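Local coordinates for protein putative glucoamylase (Bacteroides uniformis, PDB 4GL3) that is a putative glucoamylase, probably a glycoside hydrolase that may release glucose from the ends of alpha-glucan chains, at residues Gly360-Phe365 with Pro374-Ile379; Asp307-Tyr312 with Arg321-Pro326; Ser255-Asp260 with Ile385-Asn390. All coordinates share one frame; numbering follows the deposited sequence.

Contact 1 (Gly360-Phe365 with Pro374-Ile379); sequences GFKDAF and PSYLAI
Asp363 N donates to Ser375 O at 2.9 Å, a bent bond with an N-H...O angle of 138°. The Asp363 side chain has CG anti to its own backbone N (chi1 -162°), which brings the carboxylate beside Leu377. On the way Asp363 CB rests 3.6 Å from Ser375 OG. Asp363 OD2 sits 3.8 Å from Leu377 CD2. Asp363 OD1 accepts from a water at 2.7 Å, and that water accepts from Leu377 N. Asp363 OD2 and Ser375 OG also share a partner: Asp307 gives its N-H to the first, and its carboxylate is hydrogen-bonded to the second.

The Tyr376 side chain starts away from 360-365 but its ring swings back, with CG beside the backbone N (chi1 -55°). Tyr376 OH lies 3.4 Å from Gly360 O, a weak hydrogen bond at most. Lys362 CG meets the same end of the ring, 3.5 Å from Tyr376 OH. The extended lysine chain then runs on, and NZ hydrogen-bonds to Arg354 O. The contact thus packs a beta hairpin (strands 356-357 and 360-361) and the loop after it against the turn at Leu377, N-cap of helix 378-393. The six-hairpin clan suggests an (alpha/alpha)6 fold.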
loop_
_atom_site.group_PDB
_atom_site.type_symbol
_atom_site.label_atom_id
_atom_site.label_comp_id
_atom_site.label_asym_id
_atom_site.label_seq_id
_atom_site.Cartn_x
_atom_site.Cartn_y
_atom_site.Cartn_z
ATOM N N GLY A 360 -11.828 -3.839 -12.722
ATOM C CA GLY A 360 -10.803 -2.986 -13.286
ATOM C C GLY A 360 -9.817 -3.715 -14.179
ATOM O O GLY A 360 -10.174 -4.667 -14.896
ATOM N N PHE A 361 -8.573 -3.245 -14.131
ATOM C CA PHE A 361 -7.459 -3.895 -14.778
ATOM C C PHE A 361 -7.108 -5.146 -13.995
ATOM O O PHE A 361 -6.906 -5.107 -12.772
ATOM C CB PHE A 361 -6.214 -2.997 -14.859
ATOM C CG PHE A 361 -6.413 -1.756 -15.683
ATOM C CD1 PHE A 361 -6.591 -1.835 -17.053
ATOM C CD2 PHE A 361 -6.450 -0.514 -15.077
ATOM C CE1 PHE A 361 -6.801 -0.693 -17.805
ATOM C CE2 PHE A 361 -6.651 0.648 -15.827
ATOM C CZ PHE A 361 -6.813 0.551 -17.189
ATOM N N LYS A 362 -6.959 -6.231 -14.740
ATOM C CA LYS A 362 -6.503 -7.469 -14.164
ATOM C C LYS A 362 -5.020 -7.321 -13.748
ATOM O O LYS A 362 -4.328 -6.322 -14.069
ATOM C CB LYS A 362 -6.717 -8.609 -15.155
ATOM C CG LYS A 362 -8.181 -8.975 -15.349
ATOM C CD LYS A 362 -8.335 -9.639 -16.725
ATOM C CE LYS A 362 -9.770 -9.829 -17.129
ATOM N NZ LYS A 362 -9.752 -10.570 -18.400
ATOM N N ASP A 363 -4.544 -8.285 -12.982
ATOM C CA ASP A 363 -3.348 -8.066 -12.184
ATOM C C ASP A 363 -2.067 -7.800 -12.950
ATOM O O ASP A 363 -1.220 -7.044 -12.469
ATOM C CB ASP A 363 -3.097 -9.255 -11.290
ATOM C CG ASP A 363 -2.150 -8.922 -10.161
ATOM O OD1 ASP A 363 -2.382 -7.893 -9.454
ATOM O OD2 ASP A 363 -1.212 -9.716 -9.948
ATOM N N ALA A 364 -1.914 -8.457 -14.094
ATOM C CA ALA A 364 -0.661 -8.461 -14.837
ATOM C C ALA A 364 -0.870 -9.113 -16.190
ATOM O O ALA A 364 -1.884 -9.804 -16.438
ATOM C CB ALA A 364 0.453 -9.196 -14.058
ATOM N N PHE A 365 0.104 -8.909 -17.054
ATOM C CA PHE A 365 0.109 -9.514 -18.379
ATOM C C PHE A 365 1.528 -9.675 -18.900
ATOM O O PHE A 365 2.474 -9.009 -18.446
ATOM C CB PHE A 365 -0.749 -8.723 -19.417
ATOM C CG PHE A 365 -0.240 -7.325 -19.693
ATOM C CD1 PHE A 365 -0.581 -6.259 -18.853
ATOM C CD2 PHE A 365 0.596 -7.074 -20.778
ATOM C CE1 PHE A 365 -0.108 -4.979 -19.112
ATOM C CE2 PHE A 365 1.088 -5.812 -21.007
ATOM C CZ PHE A 365 0.751 -4.762 -20.171
ATOM N N PRO A 374 -5.771 -13.976 -14.804
ATOM C CA PRO A 374 -7.187 -14.077 -14.591
ATOM C C PRO A 374 -7.605 -13.386 -13.281
ATOM O O PRO A 374 -8.766 -13.394 -12.954
ATOM C CB PRO A 374 -7.403 -15.604 -14.485
ATOM C CG PRO A 374 -6.174 -16.064 -13.765
ATOM C CD PRO A 374 -5.059 -15.178 -14.297
ATOM N N SER A 375 -6.683 -12.788 -12.541
ATOM C CA SER A 375 -6.926 -12.425 -11.183
ATOM C C SER A 375 -6.934 -10.910 -10.973
ATOM O O SER A 375 -6.440 -10.124 -11.785
ATOM C CB SER A 375 -5.780 -12.990 -10.321
ATOM O OG SER A 375 -4.563 -12.574 -10.904
ATOM N N TYR A 376 -7.489 -10.550 -9.839
ATOM C CA TYR A 376 -7.311 -9.256 -9.184
ATOM C C TYR A 376 -6.840 -9.500 -7.744
ATOM O O TYR A 376 -7.332 -10.428 -7.071
ATOM C CB TYR A 376 -8.652 -8.525 -9.097
ATOM C CG TYR A 376 -9.346 -8.345 -10.390
ATOM C CD1 TYR A 376 -10.183 -9.311 -10.889
ATOM C CD2 TYR A 376 -9.130 -7.187 -11.149
ATOM C CE1 TYR A 376 -10.835 -9.123 -12.112
ATOM C CE2 TYR A 376 -9.748 -7.002 -12.358
ATOM C CZ TYR A 376 -10.596 -7.967 -12.839
ATOM O OH TYR A 376 -11.211 -7.760 -14.061
ATOM N N LEU A 377 -5.922 -8.670 -7.271
ATOM C CA LEU A 377 -5.377 -8.746 -5.914
ATOM C C LEU A 377 -5.661 -7.451 -5.164
ATOM O O LEU A 377 -5.447 -6.354 -5.698
ATOM C CB LEU A 377 -3.862 -8.971 -5.967
ATOM C CG LEU A 377 -3.329 -10.392 -6.139
ATOM C CD1 LEU A 377 -3.911 -11.075 -7.361
ATOM C CD2 LEU A 377 -1.777 -10.361 -6.213
ATOM N N ALA A 378 -6.099 -7.570 -3.908
ATOM C CA ALA A 378 -6.306 -6.381 -3.056
ATOM C C ALA A 378 -5.117 -5.441 -3.064
ATOM O O ALA A 378 -5.283 -4.212 -3.116
ATOM C CB ALA A 378 -6.597 -6.767 -1.596
ATOM N N ILE A 379 -3.920 -5.986 -2.890
ATOM C CA ILE A 379 -2.756 -5.110 -2.680
ATOM C C ILE A 379 -2.293 -4.407 -3.975
ATOM O O ILE A 379 -1.555 -3.466 -3.903
ATOM C CB ILE A 379 -1.556 -5.835 -1.984
ATOM C CG1 ILE A 379 -1.044 -6.993 -2.849
ATOM C CG2 ILE A 379 -1.940 -6.260 -0.534
ATOM C CD1 ILE A 379 0.064 -7.871 -2.216
HETATM O O HOH W 1 -4.944 -6.962 -9.269
#

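Contact 2 (Asp307-Tyr312 with Arg321-Pro326); sequences DGDKGY and RGVITP
Val323 meets Asp309 through one methyl and one carboxylate oxygen, with CG2 3.4 Å from OD1. The two side chains lie alongside each other and run antiparallel. Val323 CG1 is anti to the backbone N (chi1 176°), and the two methyls of this valine reach different parts of the other segment. Val323 CG1 touches the backbone at Asp307 O, 3.5 Å away. Val323 CG2 is also 4.0 Å from Gly308 CA. Asp309 holds its CG between the backbone N and the carbonyl carbon (chi1 55°), a torsion that brings OD1 to Val323 CG2.

The contact joins two surface loops. One runs between strands 305-306 and 313-314, and the other leads into helix 326-331. In the first, Gly308 to Gly311 form a type I beta turn, closed by Gly311 N to Gly308 O at 3.0 Å. A CB on Gly308 would point at Val323 and run into Gly311 O.

The polar ends have other partners. Asp309 OD1 accepts from Asn366 ND2. A water lies 3.0 Å from Asp309 OD1 and 2.6 Å from Arg321 O. This water cannot serve all the acceptors around it, so the bridge is uncertain. The carboxylate of Asp307 leads away from 321-326 and is held by Ser375 and by a salt bridge to Arg44. Ala364 and Asn366 also touch the Val323 side chain, while Thr325 OG1 is hydrogen-bonded to Ser306 OG.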
loop_
_atom_site.group_PDB
_atom_site.type_symbol
_atom_site.label_atom_id
_atom_site.label_comp_id
_atom_site.label_asym_id
_atom_site.label_seq_id
_atom_site.Cartn_x
_atom_site.Cartn_y
_atom_site.Cartn_z
ATOM N N ASP A 307 1.076 -11.508 -9.794
ATOM C CA ASP A 307 0.929 -12.753 -10.528
ATOM C C ASP A 307 1.713 -12.676 -11.847
ATOM O O ASP A 307 2.060 -11.582 -12.344
ATOM C CB ASP A 307 -0.554 -13.064 -10.801
ATOM C CG ASP A 307 -1.308 -13.587 -9.572
ATOM O OD1 ASP A 307 -0.701 -13.819 -8.494
ATOM O OD2 ASP A 307 -2.536 -13.788 -9.704
ATOM N N GLY A 308 1.998 -13.854 -12.396
ATOM C CA GLY A 308 2.781 -13.992 -13.592
ATOM C C GLY A 308 2.452 -15.282 -14.305
ATOM O O GLY A 308 1.908 -16.200 -13.711
ATOM N N ASP A 309 2.797 -15.354 -15.576
ATOM C CA ASP A 309 2.537 -16.553 -16.353
ATOM C C ASP A 309 3.227 -17.807 -15.785
ATOM O O ASP A 309 2.735 -18.895 -15.988
ATOM C CB ASP A 309 2.893 -16.356 -17.822
ATOM C CG ASP A 309 4.342 -15.877 -18.033
ATOM O OD1 ASP A 309 4.721 -14.804 -17.511
ATOM O OD2 ASP A 309 5.085 -16.563 -18.756
ATOM N N LYS A 310 4.324 -17.653 -15.058
ATOM C CA LYS A 310 5.010 -18.785 -14.443
ATOM C C LYS A 310 4.790 -18.819 -12.932
ATOM O O LYS A 310 5.385 -19.621 -12.234
ATOM C CB LYS A 310 6.518 -18.669 -14.702
ATOM C CG LYS A 310 6.944 -18.617 -16.176
ATOM C CD LYS A 310 6.586 -19.895 -16.929
ATOM C CE LYS A 310 7.691 -20.280 -17.914
ATOM N NZ LYS A 310 7.164 -20.972 -19.120
ATOM N N GLY A 311 3.965 -17.922 -12.415
ATOM C CA GLY A 311 3.731 -17.847 -10.981
ATOM C C GLY A 311 4.043 -16.457 -10.447
ATOM O O GLY A 311 4.560 -15.600 -11.174
ATOM N N TYR A 312 3.750 -16.255 -9.161
ATOM C CA TYR A 312 3.896 -14.962 -8.514
ATOM C C TYR A 312 5.371 -14.679 -8.332
ATOM O O TYR A 312 6.124 -15.576 -8.039
ATOM C CB TYR A 312 3.146 -14.938 -7.184
ATOM C CG TYR A 312 3.112 -13.602 -6.475
ATOM C CD1 TYR A 312 4.165 -13.189 -5.658
ATOM C CD2 TYR A 312 2.000 -12.762 -6.584
ATOM C CE1 TYR A 312 4.122 -11.966 -5.028
ATOM C CE2 TYR A 312 1.950 -11.538 -5.954
ATOM C CZ TYR A 312 3.008 -11.136 -5.171
ATOM O OH TYR A 312 2.932 -9.909 -4.511
ATOM N N ARG A 321 10.767 -10.821 -15.836
ATOM C CA ARG A 321 10.319 -12.112 -16.364
ATOM C C ARG A 321 9.338 -11.957 -17.520
ATOM O O ARG A 321 8.667 -12.919 -17.904
ATOM C CB ARG A 321 9.645 -12.912 -15.246
ATOM C CG ARG A 321 10.364 -12.836 -13.905
ATOM C CD ARG A 321 10.099 -14.030 -13.016
ATOM N NE ARG A 321 11.191 -14.182 -12.066
ATOM C CZ ARG A 321 11.334 -15.205 -11.237
ATOM N NH1 ARG A 321 10.460 -16.193 -11.240
ATOM N NH2 ARG A 321 12.338 -15.220 -10.384
ATOM N N GLY A 322 9.225 -10.736 -18.051
ATOM C CA GLY A 322 8.337 -10.433 -19.206
ATOM C C GLY A 322 6.930 -9.972 -18.827
ATOM O O GLY A 322 6.090 -9.800 -19.707
ATOM N N VAL A 323 6.695 -9.778 -17.525
ATOM C CA VAL A 323 5.390 -9.472 -16.935
ATOM C C VAL A 323 5.343 -7.966 -16.613
ATOM O O VAL A 323 6.184 -7.449 -15.883
ATOM C CB VAL A 323 5.151 -10.311 -15.646
ATOM C CG1 VAL A 323 3.824 -9.947 -14.953
ATOM C CG2 VAL A 323 5.235 -11.821 -15.962
ATOM N N ILE A 324 4.399 -7.269 -17.237
ATOM C CA ILE A 324 4.056 -5.882 -16.905
ATOM C C ILE A 324 2.818 -5.922 -15.994
ATOM O O ILE A 324 1.876 -6.705 -16.207
ATOM C CB ILE A 324 3.818 -5.042 -18.202
ATOM C CG1 ILE A 324 5.115 -4.928 -19.019
ATOM C CG2 ILE A 324 3.249 -3.638 -17.878
ATOM C CD1 ILE A 324 6.211 -3.999 -18.507
ATOM N N THR A 325 2.839 -5.112 -14.948
ATOM C CA THR A 325 1.852 -5.161 -13.926
ATOM C C THR A 325 1.225 -3.734 -13.783
ATOM O O THR A 325 1.913 -2.782 -13.351
ATOM C CB THR A 325 2.512 -5.554 -12.587
ATOM O OG1 THR A 325 3.139 -6.846 -12.677
ATOM C CG2 THR A 325 1.505 -5.486 -11.483
ATOM N N PRO A 326 -0.075 -3.579 -14.151
ATOM C CA PRO A 326 -0.672 -2.245 -14.222
ATOM C C PRO A 326 -0.569 -1.393 -12.971
ATOM O O PRO A 326 -0.415 -0.176 -13.106
ATOM C CB PRO A 326 -2.139 -2.544 -14.562
ATOM C CG PRO A 326 -2.029 -3.726 -15.476
ATOM C CD PRO A 326 -0.951 -4.574 -14.808
HETATM O O HOH W 2 7.708 -15.348 -17.506
#

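Contact 3 (Ser255-Asp260 with Ile385-Asn390); sequences SYMGLD and IVMIEN
Tyr256 O faces the end of the Met387 side chain, with SE at 3.4 Å and CE also close. Met387 has CG beside the backbone N (chi1 -63°), and its chain bends at both later torsions, which folds the selenium over to this carbonyl. Trp397 NE1 donates to the same oxygen. The Tyr256 ring leads away from the helix, and its OH is hydrogen-bonded to His197 ND1.

Met257 comes next and makes the main apolar contact. Both methionines are selenomethionine. The Met257 side chain crosses Val386 at about a right angle. Met257 CE lies 3.6 Å from Val386 CB, and Met257 SE is 4.2 Å from Met387 CG. These distances hold for one of two modelled conformers of Met257. Its CG also approaches Val386 CG1, but so closely that the value is doubtful. Phe59 of helix 54-69 touches the same side chain.

The carbonyl of Met257 accepts from Asn390 ND2 at 2.9 Å. The N-H...O angle is 156°, and the oxygen lies close to the plane of the amide. An alanine in place of Asn390 would probably leave the buried Met257 O without this donor and open a gap between the loop and the helix. Just after, Gly258 N donates to Glu132 OE2 of helix 124-140.

A loop thus packs on helix 378-393, which also has helices 15-27, 54-69 and 395-401 around it. A loop lying on a helix of a helical barrel is consistent with the (alpha/alpha)6 toroid of the six-hairpin glycosidases.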
loop_
_atom_site.group_PDB
_atom_site.type_symbol
_atom_site.label_atom_id
_atom_site.label_comp_id
_atom_site.label_asym_id
_atom_site.label_seq_id
_atom_site.Cartn_x
_atom_site.Cartn_y
_atom_site.Cartn_z
ATOM N N SER A 255 3.499 2.681 1.780
ATOM C CA SER A 255 3.694 3.606 2.896
ATOM C C SER A 255 3.302 5.046 2.550
ATOM O O SER A 255 3.154 5.845 3.468
ATOM C CB SER A 255 5.188 3.584 3.384
ATOM O OG SER A 255 5.569 2.330 3.963
ATOM N N TYR A 256 3.079 5.347 1.260
ATOM C CA TYR A 256 2.897 6.724 0.749
ATOM C C TYR A 256 1.482 6.967 0.223
ATOM O O TYR A 256 1.185 7.848 -0.606
ATOM C CB TYR A 256 3.970 7.039 -0.293
ATOM C CG TYR A 256 5.313 6.703 0.281
ATOM C CD1 TYR A 256 5.868 7.484 1.305
ATOM C CD2 TYR A 256 5.995 5.555 -0.109
ATOM C CE1 TYR A 256 7.094 7.166 1.880
ATOM C CE2 TYR A 256 7.213 5.212 0.468
ATOM C CZ TYR A 256 7.748 6.001 1.476
ATOM O OH TYR A 256 8.944 5.650 2.053
HETATM N N MSE A 257 0.597 6.169 0.745
HETATM C CA MSE A 257 -0.832 6.297 0.523
HETATM C C MSE A 257 -1.379 7.395 1.448
HETATM O O MSE A 257 -2.127 8.282 1.037
HETATM C CB MSE A 257 -1.479 4.947 0.841
HETATM C CG MSE A 257 -2.465 4.583 -0.143
HETATM SE SE MSE A 257 -1.885 3.326 -1.493
HETATM C CE MSE A 257 -3.585 2.342 -1.225
ATOM N N GLY A 258 -0.960 7.340 2.719
ATOM C CA GLY A 258 -1.279 8.420 3.693
ATOM C C GLY A 258 -0.127 9.403 3.925
ATOM O O GLY A 258 -0.318 10.622 4.022
ATOM N N LEU A 259 1.074 8.866 4.033
ATOM C CA LEU A 259 2.282 9.665 4.179
ATOM C C LEU A 259 2.576 10.350 2.823
ATOM O O LEU A 259 2.883 9.689 1.817
ATOM C CB LEU A 259 3.420 8.747 4.627
ATOM C CG LEU A 259 4.759 9.296 5.014
ATOM C CD1 LEU A 259 4.614 10.185 6.235
ATOM C CD2 LEU A 259 5.713 8.134 5.337
ATOM N N ASP A 260 2.422 11.667 2.797
ATOM C CA ASP A 260 2.670 12.463 1.615
ATOM C C ASP A 260 4.181 12.706 1.461
ATOM O O ASP A 260 4.778 13.439 2.250
ATOM C CB ASP A 260 1.914 13.811 1.748
ATOM C CG ASP A 260 1.884 14.640 0.462
ATOM O OD1 ASP A 260 2.635 14.371 -0.496
ATOM O OD2 ASP A 260 1.084 15.608 0.437
ATOM N N ILE A 385 -6.713 2.949 -6.889
ATOM C CA ILE A 385 -7.820 3.853 -6.523
ATOM C C ILE A 385 -7.249 5.039 -5.760
ATOM O O ILE A 385 -7.541 6.200 -6.053
ATOM C CB ILE A 385 -8.896 3.192 -5.611
ATOM C CG1 ILE A 385 -9.547 1.999 -6.262
ATOM C CG2 ILE A 385 -10.012 4.204 -5.262
ATOM C CD1 ILE A 385 -10.298 1.101 -5.287
ATOM N N VAL A 386 -6.443 4.742 -4.742
ATOM C CA VAL A 386 -6.034 5.752 -3.780
ATOM C C VAL A 386 -4.994 6.715 -4.317
ATOM O O VAL A 386 -5.046 7.893 -4.022
ATOM C CB VAL A 386 -5.544 5.087 -2.440
ATOM C CG1 VAL A 386 -4.944 6.142 -1.512
ATOM C CG2 VAL A 386 -6.703 4.378 -1.759
HETATM N N MSE A 387 -4.031 6.236 -5.101
HETATM C CA MSE A 387 -2.966 7.120 -5.604
HETATM C C MSE A 387 -3.495 7.981 -6.732
HETATM O O MSE A 387 -3.088 9.125 -6.858
HETATM C CB MSE A 387 -1.708 6.329 -6.036
HETATM C CG MSE A 387 -1.027 5.578 -4.877
HETATM SE SE MSE A 387 -0.360 6.732 -3.456
HETATM C CE MSE A 387 1.394 7.223 -4.103
ATOM N N ILE A 388 -4.458 7.474 -7.508
ATOM C CA ILE A 388 -5.154 8.319 -8.467
ATOM C C ILE A 388 -5.791 9.444 -7.680
ATOM O O ILE A 388 -5.642 10.618 -8.041
ATOM C CB ILE A 388 -6.206 7.572 -9.333
ATOM C CG1 ILE A 388 -5.504 6.679 -10.382
ATOM C CG2 ILE A 388 -7.191 8.561 -10.007
ATOM C CD1 ILE A 388 -6.439 5.677 -11.067
ATOM N N GLU A 389 -6.459 9.132 -6.574
ATOM C CA GLU A 389 -7.099 10.230 -5.856
ATOM C C GLU A 389 -6.079 11.241 -5.267
ATOM O O GLU A 389 -6.320 12.457 -5.297
ATOM C CB GLU A 389 -8.010 9.725 -4.719
ATOM C CG GLU A 389 -8.893 10.805 -4.138
ATOM C CD GLU A 389 -9.785 11.433 -5.200
ATOM O OE1 GLU A 389 -10.288 10.645 -6.037
ATOM O OE2 GLU A 389 -9.977 12.676 -5.182
ATOM N N ASN A 390 -4.995 10.740 -4.674
ATOM C CA ASN A 390 -3.951 11.623 -4.196
ATOM C C ASN A 390 -3.435 12.566 -5.294
ATOM O O ASN A 390 -3.259 13.757 -5.047
ATOM C CB ASN A 390 -2.791 10.848 -3.575
ATOM C CG ASN A 390 -3.085 10.411 -2.155
ATOM O OD1 ASN A 390 -3.872 11.077 -1.465
ATOM N ND2 ASN A 390 -2.450 9.287 -1.698
#

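Contacts 1 and 3 are buried, while contact 2 lies at the surface. Contacts 1 and 3 use the same helix, 378-393: contact 1 holds its start, and contact 3 holds turns further along. Contacts 1 and 2 touch directly. The backbones of Phe365 and Ile324 probably hydrogen-bond, and Ala364 CB packs on Asp307 O. Contact 3 stays apart, with nearest atoms about 7 Å from contact 1 and about 9 Å from contact 2. The chemistry follows the place. Contact 3 is mainly apolar with one hydrogen bond from an asparagine amide, contact 1 mixes backbone, carboxylate and water, and contact 2 sets one valine against a turn.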